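Side-chain contacts in 4-amino-4-deoxy-L-arabinose transferase or related glycosyltransferases of PMT family (Cupriavidus metallidurans, PDB 5EZM), which probably transfers 4-amino-4-deoxy-L-arabinose from a polyprenyl-phosphate carrier to lipid A, as a zinc-binding membrane glycosyltransferase of the GT-C fold: residues A29-G32 with W33-F37; G134-A137 with A138-G142; F286-L289 with P290-I293; G328-A331 with I332-V336; L510-G513 with A514-P518. One frame throughout, in Å; residues are numbered along the deposited sequence.

In the fold
The five contacts illustrate one principle: neighbours a helical turn apart share a backbone pattern, but side chains answer to their surroundings. Contacts 1 to 4 belong to helices of the membrane domain, contact 5 to the C-terminal domain, on the opposite side of the chain's centre from contacts 1 and 2. Contacts 2 and 4 are buried, contact 1 lies at the surface among lipids, and contacts 3 and 5 are partly buried. Contacts 3 and 4 touch: the ring of F335 packs on F288 and V292, joining helices 323-339 and 288-295. Chemistry follows place: lipid packing in contacts 1 to 4, an arginine charge added in contact 2, and a CH-pi pair with hydroxyl and water bonds in contact 5.

Contact 1. Residues A29-G32 with W33-F37; sequences AATG and WVVLF. With MPG ([(Z)-octadec-9-enyl] (2R)-2,3-bis(oxidanyl)propanoate), chain B; MPG ([(Z)-octadec-9-enyl] (2R)-2,3-bis(oxidanyl)propanoate), chain C.
The backbone N of W33 reaches back to the carbonyl O of A30 over 2.9 Å, approaching from above the carbonyl plane, closing the first turn of helix 31-47 with A30 at the N-cap position. Two residues on, V35 N bonds to T31 O at 160°, lined up along the C=O axis in the ordinary i to i+4 manner, while L36 N to G32 O is only a weak bond. This is the N-terminal entry into a predicted transmembrane helix, and its side chains are divided between helix and lipid. The indole of W33 carries most of the side-chain contact. Its CG lies anti to the carbonyl carbon (chi1 -68°), which tips the ring back toward the start of the helix and sets CD1 beside the methyl of A30. That CB sits 3.5 Å from CD1, at the ring edge and in its plane. One face carries the alkyl chain of a bound monoacylglycerol-like lipid, whose C4 lies 4.2 Å above the plane of the W33 ring, over its centre. A leucine here would probably lose this flat support, leaving the lipid chain without its platform and the A30 methyl without its edge contact. A second lipid meets the far end of the indole obliquely, through CH2. G32 belongs to the same lipid-facing surface, since a CB there would crowd the first lipid chain. A turn beyond W33, F37 packs on L143 and L146 of helix 135-147. T31 and V35 cross obliquely, their CG2 methyls 3.7 Å apart.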
# COMPACT_ATOMS: atom_id res chain seq x y z
N ALA A 29 12.51 -1.40 34.82
CA ALA A 29 13.48 -2.47 35.02
C ALA A 29 13.95 -3.03 33.68
O ALA A 29 15.10 -2.81 33.27
CB ALA A 29 12.89 -3.58 35.89
N ALA A 30 13.06 -3.74 32.98
CA ALA A 30 13.39 -4.39 31.72
C ALA A 30 13.19 -3.48 30.52
O ALA A 30 12.97 -3.98 29.41
CB ALA A 30 12.56 -5.66 31.56
N THR A 31 13.25 -2.15 30.71
CA THR A 31 13.14 -1.24 29.58
C THR A 31 14.21 -1.51 28.53
O THR A 31 13.96 -1.34 27.33
CB THR A 31 13.21 0.21 30.06
OG1 THR A 31 12.14 0.47 30.98
CG2 THR A 31 13.10 1.19 28.90
N GLY A 32 15.39 -1.96 28.96
CA GLY A 32 16.44 -2.34 28.04
C GLY A 32 16.03 -3.38 27.02
O GLY A 32 16.65 -3.48 25.96
N TRP A 33 14.98 -4.16 27.32
CA TRP A 33 14.42 -5.05 26.32
C TRP A 33 13.56 -4.28 25.32
O TRP A 33 13.74 -4.42 24.10
CB TRP A 33 13.60 -6.16 26.98
CG TRP A 33 14.43 -7.13 27.76
CD1 TRP A 33 14.43 -7.31 29.12
CD2 TRP A 33 15.40 -8.05 27.24
NE1 TRP A 33 15.33 -8.29 29.47
CE2 TRP A 33 15.94 -8.76 28.33
CE3 TRP A 33 15.85 -8.35 25.95
CZ2 TRP A 33 16.91 -9.74 28.18
CZ3 TRP A 33 16.82 -9.33 25.80
CH2 TRP A 33 17.34 -10.01 26.91
N VAL A 34 12.64 -3.46 25.82
CA VAL A 34 11.76 -2.68 24.96
C VAL A 34 12.59 -1.85 23.98
O VAL A 34 12.44 -1.97 22.76
CB VAL A 34 10.83 -1.78 25.79
CG1 VAL A 34 9.94 -0.94 24.89
CG2 VAL A 34 9.98 -2.63 26.73
N VAL A 35 13.48 -1.02 24.52
CA VAL A 35 14.38 -0.23 23.69
C VAL A 35 15.07 -1.12 22.66
O VAL A 35 15.19 -0.75 21.48
CB VAL A 35 15.41 0.52 24.56
CG1 VAL A 35 16.36 1.32 23.69
CG2 VAL A 35 14.70 1.42 25.55
N LEU A 36 15.51 -2.30 23.08
CA LEU A 36 16.10 -3.25 22.14
C LEU A 36 15.07 -3.66 21.09
O LEU A 36 15.27 -3.46 19.88
CB LEU A 36 16.63 -4.47 22.89
CG LEU A 36 17.08 -5.64 22.02
CD1 LEU A 36 18.25 -5.25 21.14
CD2 LEU A 36 17.44 -6.82 22.90
N PHE A 37 13.94 -4.21 21.55
CA PHE A 37 12.89 -4.70 20.66
C PHE A 37 12.57 -3.67 19.58
O PHE A 37 12.80 -3.90 18.39
CB PHE A 37 11.65 -5.04 21.48
CG PHE A 37 10.53 -5.65 20.69
CD1 PHE A 37 10.40 -7.03 20.61
CD2 PHE A 37 9.59 -4.86 20.05
CE1 PHE A 37 9.37 -7.60 19.89
CE2 PHE A 37 8.56 -5.43 19.32
CZ PHE A 37 8.45 -6.80 19.24
C2 MPG B . 20.17 -6.08 26.03
C3 MPG B . 19.92 -6.63 27.42
C4 MPG B . 18.97 -5.76 28.22
C5 MPG B . 18.91 -6.14 29.71
C6 MPG B . 17.81 -5.37 30.46
C1 MPG B . 21.23 -6.88 25.27
C2 MPG C . 16.66 -13.82 27.22
C3 MPG C . 15.70 -13.50 28.36
C4 MPG C . 16.39 -13.43 29.71
C5 MPG C . 15.48 -12.89 30.82
C6 MPG C . 16.27 -12.34 32.02
C1 MPG C . 16.03 -13.60 25.84

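Contact 2. Residues G134-A137 with A138-G142; sequences GARA and AAFTG. With MPG ([(Z)-octadec-9-enyl] (2R)-2,3-bis(oxidanyl)propanoate), chain J.
R136 and F140, one helical turn apart, run side by side in the same direction, and their contact is one of edge against face. The ring of F140 presents its CE2 edge to one face of the guanidinium, with CE2 3.5 Å from R136 NE, and the two planes stand 76° apart. It is thus the rim of the phenyl ring that meets the arginine. The R136 chain leaves with CG anti to the backbone N (chi1 -162°) and then bends at chi3, a course that lays both CG and the guanidinium against the same ring edge. The same NE forms a salt bridge with D365 of helix 352-365. A methionine in its place would probably leave D365 without its cationic mate and the F140 edge without the flat guanidinium face. Backbone hydrogen bonds form a third class: A139 N to A135 O at 2.9 Å and F140 N to R136 O at 3.0 Å are typical of a regular helix. T141 adds a polar side-chain bond from OG1 to G357 O. A bound lipid runs past A135 and A138 on another side of the helix, where A138 CB lies 3.7 Å from its C7 and A135 CB also touches its chain. A138 and T141 meanwhile pack back on helix 112-133. G134, with its positive phi of 106°, both ends that helix and occupies the N-cap position of the next, the tight link of a transmembrane helical hairpin within the GT-C membrane domain.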
# COMPACT_ATOMS: atom_id res chain seq x y z
N GLY A 134 -5.28 0.94 28.70
CA GLY A 134 -4.10 0.89 29.54
C GLY A 134 -2.85 0.54 28.76
O GLY A 134 -2.87 0.26 27.56
N ALA A 135 -1.73 0.53 29.50
CA ALA A 135 -0.43 0.36 28.87
C ALA A 135 -0.25 -1.05 28.31
O ALA A 135 0.22 -1.22 27.18
CB ALA A 135 0.68 0.68 29.88
N ARG A 136 -0.60 -2.07 29.09
CA ARG A 136 -0.38 -3.45 28.64
C ARG A 136 -1.16 -3.74 27.36
O ARG A 136 -0.60 -4.27 26.39
CB ARG A 136 -0.77 -4.42 29.76
CG ARG A 136 -0.21 -5.83 29.60
CD ARG A 136 -0.59 -6.71 30.79
NE ARG A 136 -1.07 -8.03 30.36
CZ ARG A 136 -0.35 -9.14 30.38
NH1 ARG A 136 0.90 -9.12 30.83
NH2 ARG A 136 -0.88 -10.29 29.97
N ALA A 137 -2.44 -3.38 27.34
CA ALA A 137 -3.25 -3.57 26.14
C ALA A 137 -2.66 -2.81 24.96
O ALA A 137 -2.68 -3.29 23.82
CB ALA A 137 -4.69 -3.15 26.40
N ALA A 138 -2.14 -1.61 25.21
CA ALA A 138 -1.52 -0.83 24.13
C ALA A 138 -0.30 -1.56 23.57
O ALA A 138 -0.11 -1.61 22.35
CB ALA A 138 -1.12 0.55 24.64
N ALA A 139 0.53 -2.13 24.45
CA ALA A 139 1.65 -2.94 23.98
C ALA A 139 1.16 -4.09 23.11
O ALA A 139 1.70 -4.34 22.03
CB ALA A 139 2.45 -3.46 25.17
N PHE A 140 0.11 -4.78 23.55
CA PHE A 140 -0.45 -5.85 22.73
C PHE A 140 -0.96 -5.32 21.39
O PHE A 140 -0.91 -6.05 20.39
CB PHE A 140 -1.56 -6.57 23.49
CG PHE A 140 -1.05 -7.48 24.56
CD1 PHE A 140 -0.18 -8.52 24.25
CD2 PHE A 140 -1.43 -7.31 25.88
CE1 PHE A 140 0.30 -9.36 25.24
CE2 PHE A 140 -0.95 -8.15 26.87
CZ PHE A 140 -0.09 -9.18 26.55
N THR A 141 -1.43 -4.07 21.34
CA THR A 141 -1.88 -3.51 20.07
C THR A 141 -0.71 -3.25 19.14
O THR A 141 -0.78 -3.57 17.94
CB THR A 141 -2.68 -2.23 20.33
OG1 THR A 141 -4.01 -2.57 20.73
CG2 THR A 141 -2.75 -1.37 19.08
N GLY A 142 0.38 -2.68 19.66
CA GLY A 142 1.56 -2.48 18.85
C GLY A 142 2.12 -3.79 18.31
O GLY A 142 2.43 -3.91 17.12
C2 MPG J . 2.72 6.10 21.07
C3 MPG J . 1.99 5.66 22.34
C4 MPG J . 2.73 4.55 23.06
C5 MPG J . 1.94 4.02 24.28
C6 MPG J . 2.68 2.89 25.00
C7 MPG J . 1.85 2.25 26.12
C8 MPG J . 2.60 1.08 26.82

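Contact 3. Residues F286-L289 with P290-I293; sequences FYFL and PLVI. With MPG ([(Z)-octadec-9-enyl] (2R)-2,3-bis(oxidanyl)propanoate), chain Q; MPG ([(Z)-octadec-9-enyl] (2R)-2,3-bis(oxidanyl)propanoate), chain D.
L291 CD1 wedges between two aromatic neighbours, 3.6 Å from Y287 CE2 and as near to F288 CD1, near the N-terminal end of helix 288-295. The segment is part of a predicted transmembrane helix of the GT-C fold, with P290 in its early part. The leucine methyl meets both rings at a slant. The rings in turn hold each other, for Y287 directs its CD2 edge onto the face of F288, 3.5 Å above the plane and over its centre. A second apolar pair runs alongside: L289 and I293 point the same way, with their CD1 methyls 4.0 Å apart. What sets these groups in place is the backbone. V292 N bonds to F288 O at 2.9 Å, coming from above the carbonyl plane, and I293 N bonds to L289 O in the usual helical way. P290 has no N-H to offer, and its CD lies against the carbonyl O of F286. V292 packs against F335 of helix 323-339. Farther out, K344 and P346 lie on Y287, while F288 reaches I349 and, on helix 323-339, F338 and S339. Two bound lipids run along the side of the turn that carries P290 and Y287. One follows the proline ring, its C9 3.7 Å from P290 CG, and continues to Y287. The other reaches the edge of the tyrosine ring near its plane, with its C7 3.7 Å from Y287 CD1.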
# COMPACT_ATOMS: atom_id res chain seq x y z
N PHE A 286 -17.39 -12.85 -1.08
CA PHE A 286 -16.42 -13.41 -0.14
C PHE A 286 -14.98 -13.04 -0.50
O PHE A 286 -14.04 -13.67 0.00
CB PHE A 286 -16.57 -14.93 -0.07
CG PHE A 286 -17.99 -15.40 -0.07
CD1 PHE A 286 -18.75 -15.35 1.09
CD2 PHE A 286 -18.58 -15.88 -1.23
CE1 PHE A 286 -20.06 -15.79 1.09
CE2 PHE A 286 -19.89 -16.32 -1.23
CZ PHE A 286 -20.63 -16.27 -0.07
N TYR A 287 -14.79 -12.03 -1.35
CA TYR A 287 -13.46 -11.72 -1.88
C TYR A 287 -12.48 -11.38 -0.77
O TYR A 287 -11.34 -11.86 -0.77
CB TYR A 287 -13.57 -10.57 -2.89
CG TYR A 287 -12.25 -10.08 -3.43
CD1 TYR A 287 -11.62 -10.74 -4.48
CD2 TYR A 287 -11.65 -8.94 -2.92
CE1 TYR A 287 -10.42 -10.29 -4.98
CE2 TYR A 287 -10.45 -8.47 -3.42
CZ TYR A 287 -9.84 -9.15 -4.45
OH TYR A 287 -8.64 -8.69 -4.95
N PHE A 288 -12.90 -10.56 0.19
CA PHE A 288 -12.01 -10.07 1.24
C PHE A 288 -11.94 -11.00 2.45
O PHE A 288 -11.33 -10.64 3.45
CB PHE A 288 -12.45 -8.68 1.70
CG PHE A 288 -12.28 -7.62 0.65
CD1 PHE A 288 -11.03 -7.10 0.37
CD2 PHE A 288 -13.37 -7.14 -0.05
CE1 PHE A 288 -10.87 -6.12 -0.59
CE2 PHE A 288 -13.22 -6.17 -1.02
CZ PHE A 288 -11.96 -5.65 -1.29
N LEU A 289 -12.56 -12.19 2.37
CA LEU A 289 -12.52 -13.10 3.52
C LEU A 289 -11.15 -13.76 3.67
O LEU A 289 -10.54 -13.65 4.75
CB LEU A 289 -13.66 -14.11 3.42
CG LEU A 289 -13.90 -15.02 4.63
CD1 LEU A 289 -13.97 -14.19 5.90
CD2 LEU A 289 -15.16 -15.84 4.44
N PRO A 290 -10.60 -14.45 2.66
CA PRO A 290 -9.22 -14.93 2.80
C PRO A 290 -8.21 -13.80 2.90
O PRO A 290 -7.12 -14.02 3.44
CB PRO A 290 -9.00 -15.76 1.53
CG PRO A 290 -9.92 -15.16 0.54
CD PRO A 290 -11.14 -14.77 1.33
N LEU A 291 -8.54 -12.61 2.40
CA LEU A 291 -7.63 -11.47 2.55
C LEU A 291 -7.56 -11.02 4.00
O LEU A 291 -6.47 -10.76 4.52
CB LEU A 291 -8.07 -10.32 1.65
CG LEU A 291 -7.70 -10.45 0.17
CD1 LEU A 291 -8.40 -9.38 -0.63
CD2 LEU A 291 -6.20 -10.36 0.00
N VAL A 292 -8.71 -10.91 4.67
CA VAL A 292 -8.69 -10.48 6.06
C VAL A 292 -8.11 -11.57 6.95
O VAL A 292 -7.38 -11.28 7.91
CB VAL A 292 -10.10 -10.04 6.52
CG1 VAL A 292 -11.05 -11.21 6.63
CG2 VAL A 292 -10.02 -9.29 7.85
N ILE A 293 -8.39 -12.84 6.64
CA ILE A 293 -7.88 -13.93 7.47
C ILE A 293 -6.37 -14.07 7.30
O ILE A 293 -5.62 -14.19 8.27
CB ILE A 293 -8.63 -15.24 7.16
CG1 ILE A 293 -10.10 -15.11 7.53
CG2 ILE A 293 -8.00 -16.40 7.92
CD1 ILE A 293 -10.91 -16.36 7.25
C2 MPG Q . -5.30 -17.44 3.94
C3 MPG Q . -4.51 -17.30 2.65
C4 MPG Q . -4.84 -16.03 1.89
C5 MPG Q . -5.04 -16.27 0.38
C6 MPG Q . -5.52 -15.01 -0.35
C7 MPG Q . -6.43 -15.34 -1.55
C8 MPG Q . -7.18 -14.08 -2.06
C9 MPG Q . -8.48 -14.43 -2.83
C10 MPG Q . -9.24 -13.15 -3.28
C1 MPG Q . -4.88 -18.65 4.77
C2 MPG D . -13.82 -18.68 -0.37
C3 MPG D . -13.89 -17.25 -0.90
C4 MPG D . -13.37 -17.13 -2.32
C5 MPG D . -13.19 -15.67 -2.77
C6 MPG D . -13.26 -15.53 -4.30
C7 MPG D . -13.10 -14.08 -4.77
C8 MPG D . -13.57 -13.88 -6.24
C1 MPG D . -14.20 -18.77 1.11

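Contact 4. Residues G328-A331 with I332-V336; sequences GIWA and IAIFV. With DSL (mono-trans, octa-cis decaprenyl-phosphate), chain E; MPG ([(Z)-octadec-9-enyl] (2R)-2,3-bis(oxidanyl)propanoate), chain Z.
W330 and I334 are brought together by two complementary torsions. In W330 CG is anti to the backbone N (chi1 -177°), which sends the indole outward with a tilt toward the following turn; in I334 CG1 is anti to the carbonyl carbon (chi1 -67°), and its extended chain leans back toward the preceding turn. The two side chains then run alongside each other, and CD1 of I334 settles over one face of the indole. This is a CH-pi contact, with CD1 3.6 Å from the centroid of the five-membered ring and only 17° off its normal. The nearest ring atom is NE1 of W330, at 3.5 Å from CD1, and the same nitrogen donates a hydrogen bond to P351 O, which helps to fix the rotation of the indole. Beneath the pair the helix is regular: I334 N bonds to W330 O at 3.0 Å and I332 N to G328 O at 2.9 Å. The opposite end of the indole turns to the bound decaprenyl phosphate. Its C21 lies in the plane of the ring at the edge, and its C23 meets W330 CZ3 at 3.5 Å in an oblique approach. V217 of helix 209-224 and M168 and L172 of helix 160-178 pack around the same ring. I332 and V336 face another bound lipid, to which V336 offers CG2 at 3.7 Å from the lipid C2. A helix-borne aromatic, backed by an aliphatic residue one turn later and edged by polyprenyl carbons, forms one wall of the carrier-lipid pocket in this GT-C membrane domain.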
# COMPACT_ATOMS: atom_id res chain seq x y z
N GLY A 328 -14.88 -2.31 16.41
CA GLY A 328 -15.51 -3.44 15.75
C GLY A 328 -16.46 -3.02 14.64
O GLY A 328 -16.49 -3.64 13.58
N ILE A 329 -17.25 -1.96 14.88
CA ILE A 329 -18.12 -1.45 13.82
C ILE A 329 -17.29 -0.85 12.70
O ILE A 329 -17.69 -0.90 11.53
CB ILE A 329 -19.12 -0.44 14.41
CG1 ILE A 329 -20.07 -1.15 15.37
CG2 ILE A 329 -19.90 0.26 13.31
CD1 ILE A 329 -21.09 -0.24 16.02
N TRP A 330 -16.13 -0.28 13.02
CA TRP A 330 -15.19 0.17 12.00
C TRP A 330 -14.81 -0.99 11.08
O TRP A 330 -15.09 -0.96 9.87
CB TRP A 330 -13.96 0.77 12.67
CG TRP A 330 -12.92 1.34 11.76
CD1 TRP A 330 -11.92 0.66 11.13
CD2 TRP A 330 -12.76 2.71 11.40
NE1 TRP A 330 -11.16 1.52 10.38
CE2 TRP A 330 -11.65 2.79 10.53
CE3 TRP A 330 -13.46 3.88 11.71
CZ2 TRP A 330 -11.23 3.99 9.98
CZ3 TRP A 330 -13.03 5.07 11.16
CH2 TRP A 330 -11.92 5.12 10.31
N ALA A 331 -14.22 -2.04 11.65
CA ALA A 331 -13.74 -3.16 10.85
C ALA A 331 -14.88 -3.84 10.09
O ALA A 331 -14.77 -4.10 8.89
CB ALA A 331 -13.02 -4.17 11.75
N ILE A 332 -15.98 -4.14 10.78
CA ILE A 332 -17.07 -4.89 10.16
C ILE A 332 -17.74 -4.05 9.07
O ILE A 332 -17.98 -4.53 7.96
CB ILE A 332 -18.08 -5.36 11.22
CG1 ILE A 332 -17.42 -6.32 12.20
CG2 ILE A 332 -19.28 -6.02 10.55
CD1 ILE A 332 -18.27 -6.63 13.42
N ALA A 333 -18.05 -2.79 9.39
CA ALA A 333 -18.75 -1.94 8.43
C ALA A 333 -17.91 -1.71 7.18
O ALA A 333 -18.41 -1.82 6.06
CB ALA A 333 -19.11 -0.60 9.08
N ILE A 334 -16.62 -1.40 7.35
CA ILE A 334 -15.77 -1.19 6.18
C ILE A 334 -15.62 -2.49 5.39
O ILE A 334 -15.64 -2.49 4.15
CB ILE A 334 -14.41 -0.61 6.61
CG1 ILE A 334 -14.61 0.81 7.16
CG2 ILE A 334 -13.44 -0.60 5.46
CD1 ILE A 334 -13.35 1.43 7.70
N PHE A 335 -15.50 -3.62 6.10
CA PHE A 335 -15.37 -4.91 5.44
C PHE A 335 -16.59 -5.20 4.56
O PHE A 335 -16.44 -5.56 3.39
CB PHE A 335 -15.19 -6.02 6.48
CG PHE A 335 -15.05 -7.39 5.88
CD1 PHE A 335 -13.81 -7.87 5.49
CD2 PHE A 335 -16.16 -8.20 5.71
CE1 PHE A 335 -13.68 -9.14 4.94
CE2 PHE A 335 -16.04 -9.47 5.16
CZ PHE A 335 -14.80 -9.93 4.77
N VAL A 336 -17.79 -5.05 5.11
CA VAL A 336 -18.98 -5.34 4.31
C VAL A 336 -19.19 -4.28 3.24
O VAL A 336 -19.80 -4.56 2.20
CB VAL A 336 -20.23 -5.48 5.21
CG1 VAL A 336 -19.98 -6.51 6.29
CG2 VAL A 336 -20.63 -4.14 5.80
C21 DSL E . -15.94 6.14 13.37
C22 DSL E . -15.30 7.51 13.26
C23 DSL E . -13.79 7.66 13.44
C24 DSL E . -16.06 8.59 13.01
C25 DSL E . -15.41 9.99 12.89
C26 DSL E . -16.02 10.70 11.65
C27 DSL E . -16.65 12.07 12.08
C28 DSL E . -16.14 12.79 13.35
C29 DSL E . -17.65 12.61 11.34
C30 DSL E . -18.16 11.88 10.07
C31 DSL E . -19.65 12.25 9.81
C32 DSL E . -19.83 12.75 8.33
C33 DSL E . -19.47 14.20 7.96
C34 DSL E . -20.31 11.91 7.38
C2 MPG Z . -23.75 -2.83 7.21
C3 MPG Z . -22.95 -2.71 8.50
C4 MPG Z . -23.24 -3.84 9.47
C5 MPG Z . -22.65 -3.57 10.87
C6 MPG Z . -22.92 -4.71 11.87
C7 MPG Z . -22.37 -4.38 13.27
C8 MPG Z . -22.68 -5.46 14.33
C9 MPG Z . -22.47 -4.94 15.77
C10 MPG Z . -22.71 -6.03 16.85
C11 MPG Z . -22.88 -5.44 18.27
C12 MPG Z . -22.50 -6.45 19.40
C1 MPG Z . -23.45 -1.71 6.21

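Contact 5. Residues L510-G513 with A514-P518; sequences LTFG and ATVEP
F512 and V516 make the firmer side of this short helix, where CG1 of V516 lies over one face of the phenyl ring in a CH-pi contact. The methyl is 4.2 Å from the ring centroid and 21° off the normal, displaced toward the rim, with CZ the nearest ring atom. F512 leaves with CG anti to the backbone N (chi1 -177°), which carries its ring forward over the next turn to meet V516, while its carbonyl O takes two donors, V516 N at 3.1 Å and T515 N from well above the carbonyl plane. L510 is buried on another side, against L83 and L489, and A514 N bonds to L510 O at 2.8 Å. The other side is looser and more polar. T511 and T515 are exposed, yet T515 OG1 donates to T511 O at 2.8 Å, folding the hydroxyl back onto its own helix, as threonines in helices often do. T511 OG1 is bonded to D508 O. Toward the end of the helix the bonds slacken: E517 N to G513 O is weak, and a water helps by donating to G513 O and to E517 OE1, at 2.9 Å from the latter. That carboxylate oxygen also forms a salt bridge with R79, which would probably favour its charged state. Helix 511-516 of the C-terminal domain sits beside strand 83-84, from far earlier in the chain, with V516 on K84. F512 reaches helix 261-267, its ring meeting F264, and its side chain lies about 7 Å from the bound zinc ion.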
# COMPACT_ATOMS: atom_id res chain seq x y z
N LEU A 510 -4.00 5.66 -19.09
CA LEU A 510 -3.60 6.96 -19.60
C LEU A 510 -4.45 7.42 -20.77
O LEU A 510 -4.24 8.53 -21.28
CB LEU A 510 -2.12 6.94 -20.00
CG LEU A 510 -1.13 6.91 -18.83
CD1 LEU A 510 0.29 6.76 -19.32
CD2 LEU A 510 -1.28 8.17 -17.99
N THR A 511 -5.41 6.59 -21.20
CA THR A 511 -6.28 6.94 -22.33
C THR A 511 -6.81 8.36 -22.21
O THR A 511 -6.67 9.17 -23.14
CB THR A 511 -7.43 5.94 -22.42
OG1 THR A 511 -6.97 4.71 -23.01
CG2 THR A 511 -8.58 6.51 -23.25
N PHE A 512 -7.42 8.69 -21.07
CA PHE A 512 -7.98 10.02 -20.88
C PHE A 512 -6.92 11.09 -21.11
O PHE A 512 -7.13 12.03 -21.89
CB PHE A 512 -8.57 10.14 -19.47
CG PHE A 512 -9.23 11.45 -19.20
CD1 PHE A 512 -10.54 11.67 -19.60
CD2 PHE A 512 -8.55 12.47 -18.55
CE1 PHE A 512 -11.16 12.88 -19.35
CE2 PHE A 512 -9.17 13.68 -18.31
CZ PHE A 512 -10.47 13.89 -18.71
N GLY A 513 -5.76 10.94 -20.47
CA GLY A 513 -4.69 11.90 -20.69
C GLY A 513 -4.26 11.97 -22.14
O GLY A 513 -3.97 13.04 -22.67
N ALA A 514 -4.26 10.82 -22.82
CA ALA A 514 -3.87 10.78 -24.22
C ALA A 514 -4.86 11.53 -25.10
O ALA A 514 -4.49 11.95 -26.21
CB ALA A 514 -3.73 9.34 -24.70
N THR A 515 -6.10 11.71 -24.65
CA THR A 515 -7.12 12.32 -25.49
C THR A 515 -7.29 13.81 -25.26
O THR A 515 -7.63 14.54 -26.20
CB THR A 515 -8.46 11.61 -25.27
OG1 THR A 515 -8.25 10.19 -25.28
CG2 THR A 515 -9.44 11.96 -26.37
N VAL A 516 -7.03 14.30 -24.04
CA VAL A 516 -7.16 15.72 -23.77
C VAL A 516 -5.93 16.50 -24.20
O VAL A 516 -6.00 17.73 -24.37
CB VAL A 516 -7.45 15.98 -22.28
CG1 VAL A 516 -8.81 15.42 -21.91
CG2 VAL A 516 -6.36 15.37 -21.42
N GLU A 517 -4.79 15.84 -24.37
CA GLU A 517 -3.57 16.45 -24.88
C GLU A 517 -2.99 15.56 -25.97
O GLU A 517 -1.95 14.92 -25.79
CB GLU A 517 -2.55 16.69 -23.76
CG GLU A 517 -2.93 17.82 -22.80
CD GLU A 517 -1.92 18.02 -21.68
OE1 GLU A 517 -1.27 17.03 -21.27
OE2 GLU A 517 -1.78 19.16 -21.20
N PRO A 518 -3.65 15.50 -27.13
CA PRO A 518 -3.24 14.54 -28.17
C PRO A 518 -1.91 14.88 -28.83
O PRO A 518 -1.36 14.02 -29.54
CB PRO A 518 -4.39 14.60 -29.18
CG PRO A 518 -4.94 15.98 -29.02
CD PRO A 518 -4.81 16.30 -27.56
O HOH W 1 -2.68 14.63 -20.50